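Poly(beta-D-mannuronate) C5 epimerase (PDB 4NK6) converts beta-D-mannuronate residues of alginate into alpha-L-guluronate in the periplasm and helps shield the new polymer from degradation on its way to the outer membrane. Local coordinates at residues A[269-274]-A[283-288]. Numbering follows the deposited sequence.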
ATOM      1  N   TYR A 269      -1.565   4.978   7.162  1.00 27.46           N
ATOM      2  CA  TYR A 269      -2.487   4.249   6.295  1.00 30.61           C
ATOM      3  C   TYR A 269      -2.196   2.763   6.397  1.00 33.58           C
ATOM      4  O   TYR A 269      -1.056   2.371   6.660  1.00 28.78           O
ATOM      5  CB  TYR A 269      -2.286   4.641   4.826  1.00 25.28           C
ATOM      6  CG  TYR A 269      -2.487   6.109   4.491  1.00 29.69           C
ATOM      7  CD1 TYR A 269      -3.675   6.759   4.798  1.00 30.08           C
ATOM      8  CD2 TYR A 269      -1.498   6.828   3.824  1.00 29.93           C
ATOM      9  CE1 TYR A 269      -3.872   8.089   4.472  1.00 28.82           C
ATOM     10  CE2 TYR A 269      -1.684   8.160   3.498  1.00 26.94           C
ATOM     11  CZ  TYR A 269      -2.875   8.781   3.820  1.00 29.22           C
ATOM     12  OH  TYR A 269      -3.063  10.104   3.497  1.00 35.46           O
ATOM     13  N   GLY A 270      -3.213   1.936   6.161  1.00 32.97           N
ATOM     14  CA  GLY A 270      -2.984   0.515   5.948  1.00 30.57           C
ATOM     15  C   GLY A 270      -2.445   0.267   4.550  1.00 31.00           C
ATOM     16  O   GLY A 270      -1.289  -0.084   4.380  1.00 33.39           O
ATOM     17  N   ILE A 271      -3.289   0.480   3.545  1.00 28.70           N
ATOM     18  CA  ILE A 271      -2.939   0.237   2.151  1.00 26.80           C
ATOM     19  C   ILE A 271      -3.191   1.526   1.368  1.00 30.39           C
ATOM     20  O   ILE A 271      -4.321   2.012   1.329  1.00 28.86           O
ATOM     21  CB  ILE A 271      -3.822  -0.900   1.552  1.00 28.91           C
ATOM     22  CG1 ILE A 271      -3.792  -2.147   2.449  1.00 26.86           C
ATOM     23  CG2 ILE A 271      -3.367  -1.270   0.153  1.00 27.65           C
ATOM     24  CD1 ILE A 271      -4.618  -3.327   1.903  1.00 28.10           C
ATOM     25  N   ASP A 272      -2.148   2.075   0.743  1.00 29.36           N
ATOM     26  CA  ASP A 272      -2.218   3.426   0.164  1.00 27.01           C
ATOM     27  C   ASP A 272      -1.655   3.505  -1.266  1.00 29.41           C
ATOM     28  O   ASP A 272      -0.628   4.156  -1.504  1.00 26.63           O
ATOM     29  CB  ASP A 272      -1.469   4.397   1.105  1.00 31.11           C
ATOM     30  CG  ASP A 272      -1.366   5.831   0.556  1.00 37.20           C
ATOM     31  OD1 ASP A 272      -2.345   6.353  -0.016  1.00 35.48           O
ATOM     32  OD2 ASP A 272      -0.276   6.427   0.693  1.00 32.98           O
ATOM     33  N   PRO A 273      -2.324   2.847  -2.235  1.00 25.41           N
ATOM     34  CA  PRO A 273      -1.875   2.959  -3.632  1.00 30.03           C
ATOM     35  C   PRO A 273      -2.050   4.385  -4.157  1.00 31.16           C
ATOM     36  O   PRO A 273      -3.017   5.038  -3.792  1.00 31.73           O
ATOM     37  CB  PRO A 273      -2.831   2.025  -4.377  1.00 31.35           C
ATOM     38  CG  PRO A 273      -3.338   1.068  -3.335  1.00 28.35           C
ATOM     39  CD  PRO A 273      -3.471   1.927  -2.110  1.00 27.13           C
ATOM     40  N   HIS A 274      -1.148   4.849  -5.020  1.00 31.01           N
ATOM     41  CA  HIS A 274      -1.112   6.264  -5.374  1.00 27.98           C
ATOM     42  C   HIS A 274      -0.739   6.497  -6.828  1.00 34.31           C
ATOM     43  O   HIS A 274      -0.156   5.628  -7.491  1.00 28.49           O
ATOM     44  CB  HIS A 274      -0.059   6.988  -4.511  1.00 29.18           C
ATOM     45  CG  HIS A 274      -0.617   8.065  -3.628  1.00 31.76           C
ATOM     46  ND1 HIS A 274      -0.710   9.382  -4.028  1.00 37.04           N
ATOM     47  CD2 HIS A 274      -1.090   8.023  -2.359  1.00 32.66           C
ATOM     48  CE1 HIS A 274      -1.228  10.104  -3.049  1.00 34.88           C
ATOM     49  NE2 HIS A 274      -1.465   9.305  -2.024  1.00 35.98           N
ATOM     50  N   ALA A 283      -7.654  -7.504  -2.321  1.00 31.63           N
ATOM     51  CA  ALA A 283      -8.720  -8.444  -1.963  1.00 32.02           C
ATOM     52  C   ALA A 283      -8.454  -9.301  -0.718  1.00 34.25           C
ATOM     53  O   ALA A 283      -7.319  -9.705  -0.455  1.00 31.99           O
ATOM     54  CB  ALA A 283      -9.024  -9.349  -3.148  1.00 39.14           C
ATOM     55  N   GLU A 284      -9.518  -9.594   0.028  1.00 33.47           N
ATOM     56  CA  GLU A 284      -9.449 -10.520   1.164  1.00 29.28           C
ATOM     57  C   GLU A 284      -8.399 -10.147   2.204  1.00 32.30           C
ATOM     58  O   GLU A 284      -7.840 -11.023   2.871  1.00 38.37           O
ATOM     59  CB  GLU A 284      -9.259 -11.966   0.677  1.00 30.75           C
ATOM     60  CG  GLU A 284     -10.429 -12.425  -0.175  1.00 38.73           C
ATOM     61  CD  GLU A 284     -10.345 -13.877  -0.604  1.00 47.32           C
ATOM     62  OE1 GLU A 284      -9.360 -14.572  -0.261  1.00 48.61           O
ATOM     63  OE2 GLU A 284     -11.281 -14.318  -1.298  1.00 54.43           O
ATOM     64  N   ASN A 285      -8.134  -8.845   2.333  1.00 31.18           N
ATOM     65  CA  ASN A 285      -7.272  -8.350   3.394  1.00 30.02           C
ATOM     66  C   ASN A 285      -8.107  -7.989   4.616  1.00 33.07           C
ATOM     67  O   ASN A 285      -9.302  -7.708   4.500  1.00 33.51           O
ATOM     68  CB  ASN A 285      -6.466  -7.130   2.927  1.00 28.96           C
ATOM     69  CG  ASN A 285      -5.666  -7.410   1.665  1.00 36.15           C
ATOM     70  OD1 ASN A 285      -4.653  -8.102   1.707  1.00 36.17           O
ATOM     71  ND2 ASN A 285      -6.110  -6.855   0.541  1.00 30.92           N
ATOM     72  N   ASP A 286      -7.474  -8.033   5.781  1.00 31.66           N
ATOM     73  CA  ASP A 286      -8.066  -7.573   7.032  1.00 31.25           C
ATOM     74  C   ASP A 286      -7.215  -6.398   7.474  1.00 34.53           C
ATOM     75  O   ASP A 286      -6.034  -6.566   7.775  1.00 34.62           O
ATOM     76  CB  ASP A 286      -8.040  -8.696   8.091  1.00 29.01           C
ATOM     77  CG  ASP A 286      -8.692  -8.284   9.412  1.00 35.68           C
ATOM     78  OD1 ASP A 286      -9.483  -7.306   9.422  1.00 35.48           O
ATOM     79  OD2 ASP A 286      -8.420  -8.945  10.445  1.00 39.44           O
ATOM     80  N   VAL A 287      -7.808  -5.206   7.477  1.00 32.58           N
ATOM     81  CA  VAL A 287      -7.080  -3.978   7.741  1.00 32.00           C
ATOM     82  C   VAL A 287      -7.722  -3.260   8.908  1.00 32.69           C
ATOM     83  O   VAL A 287      -8.863  -2.834   8.817  1.00 34.73           O
ATOM     84  CB  VAL A 287      -7.125  -3.030   6.523  1.00 29.04           C
ATOM     85  CG1 VAL A 287      -6.345  -1.755   6.826  1.00 25.27           C
ATOM     86  CG2 VAL A 287      -6.566  -3.725   5.285  1.00 27.72           C
ATOM     87  N   TYR A 288      -6.992  -3.110  10.003  1.00 29.74           N
ATOM     88  CA  TYR A 288      -7.585  -2.491  11.176  1.00 28.07           C
ATOM     89  C   TYR A 288      -6.570  -1.785  12.047  1.00 28.17           C
ATOM     90  O   TYR A 288      -5.373  -2.022  11.935  1.00 29.89           O
ATOM     91  CB  TYR A 288      -8.327  -3.548  12.006  1.00 29.84           C
ATOM     92  CG  TYR A 288      -7.436  -4.637  12.562  1.00 31.81           C
ATOM     93  CD1 TYR A 288      -6.805  -4.486  13.789  1.00 31.15           C
ATOM     94  CD2 TYR A 288      -7.244  -5.830  11.865  1.00 30.09           C
ATOM     95  CE1 TYR A 288      -5.993  -5.497  14.318  1.00 34.99           C
ATOM     96  CE2 TYR A 288      -6.431  -6.850  12.384  1.00 31.16           C
ATOM     97  CZ  TYR A 288      -5.811  -6.669  13.607  1.00 37.62           C
ATOM     98  OH  TYR A 288      -5.006  -7.658  14.123  1.00 42.52           O
TER
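I271 and V287 meet inside the right-handed beta-helix, where two faces of the coil turn their apolar side chains toward each other. The touching atoms are methyls: CD1 of I271 lies 3.9 Å from CG2 of V287, and the two side chains cross obliquely. Extension explains the reach of the isoleucine. Its CG1 stands anti to the carbonyl carbon, and the chain then runs straight out to CD1 (chi2 -179°), across the interior. V287 divides its branches between two neighbours. CG2 takes the isoleucine methyl, while CG1, anti to the backbone N (chi1 -180°), packs against the bare backbone of G270, 4.1 Å from its CA. G270 and I271 form the corner at which the chain leaves one face for the next.

N285, two residues before V287, borders the same methyl: its ND2 comes within 4.1 Å of I271 CD1, the two side chains roughly perpendicular. This is van der Waals contact, for the amide hydrogen-bonds to the preceding coil, ND2 donating to V258 O and OD1 accepting from N261 N. Y263, on strand 262-264, touches both I271 and V287 and continues the apolar packing. Segment 269-274 runs on to H274, the inferred proton acceptor, which does not take part in this packing. No hydrogen bond joins the two segments, so their cohesion is that of a hydrophobic core, with the buried amide satisfied by backbone partners outside it.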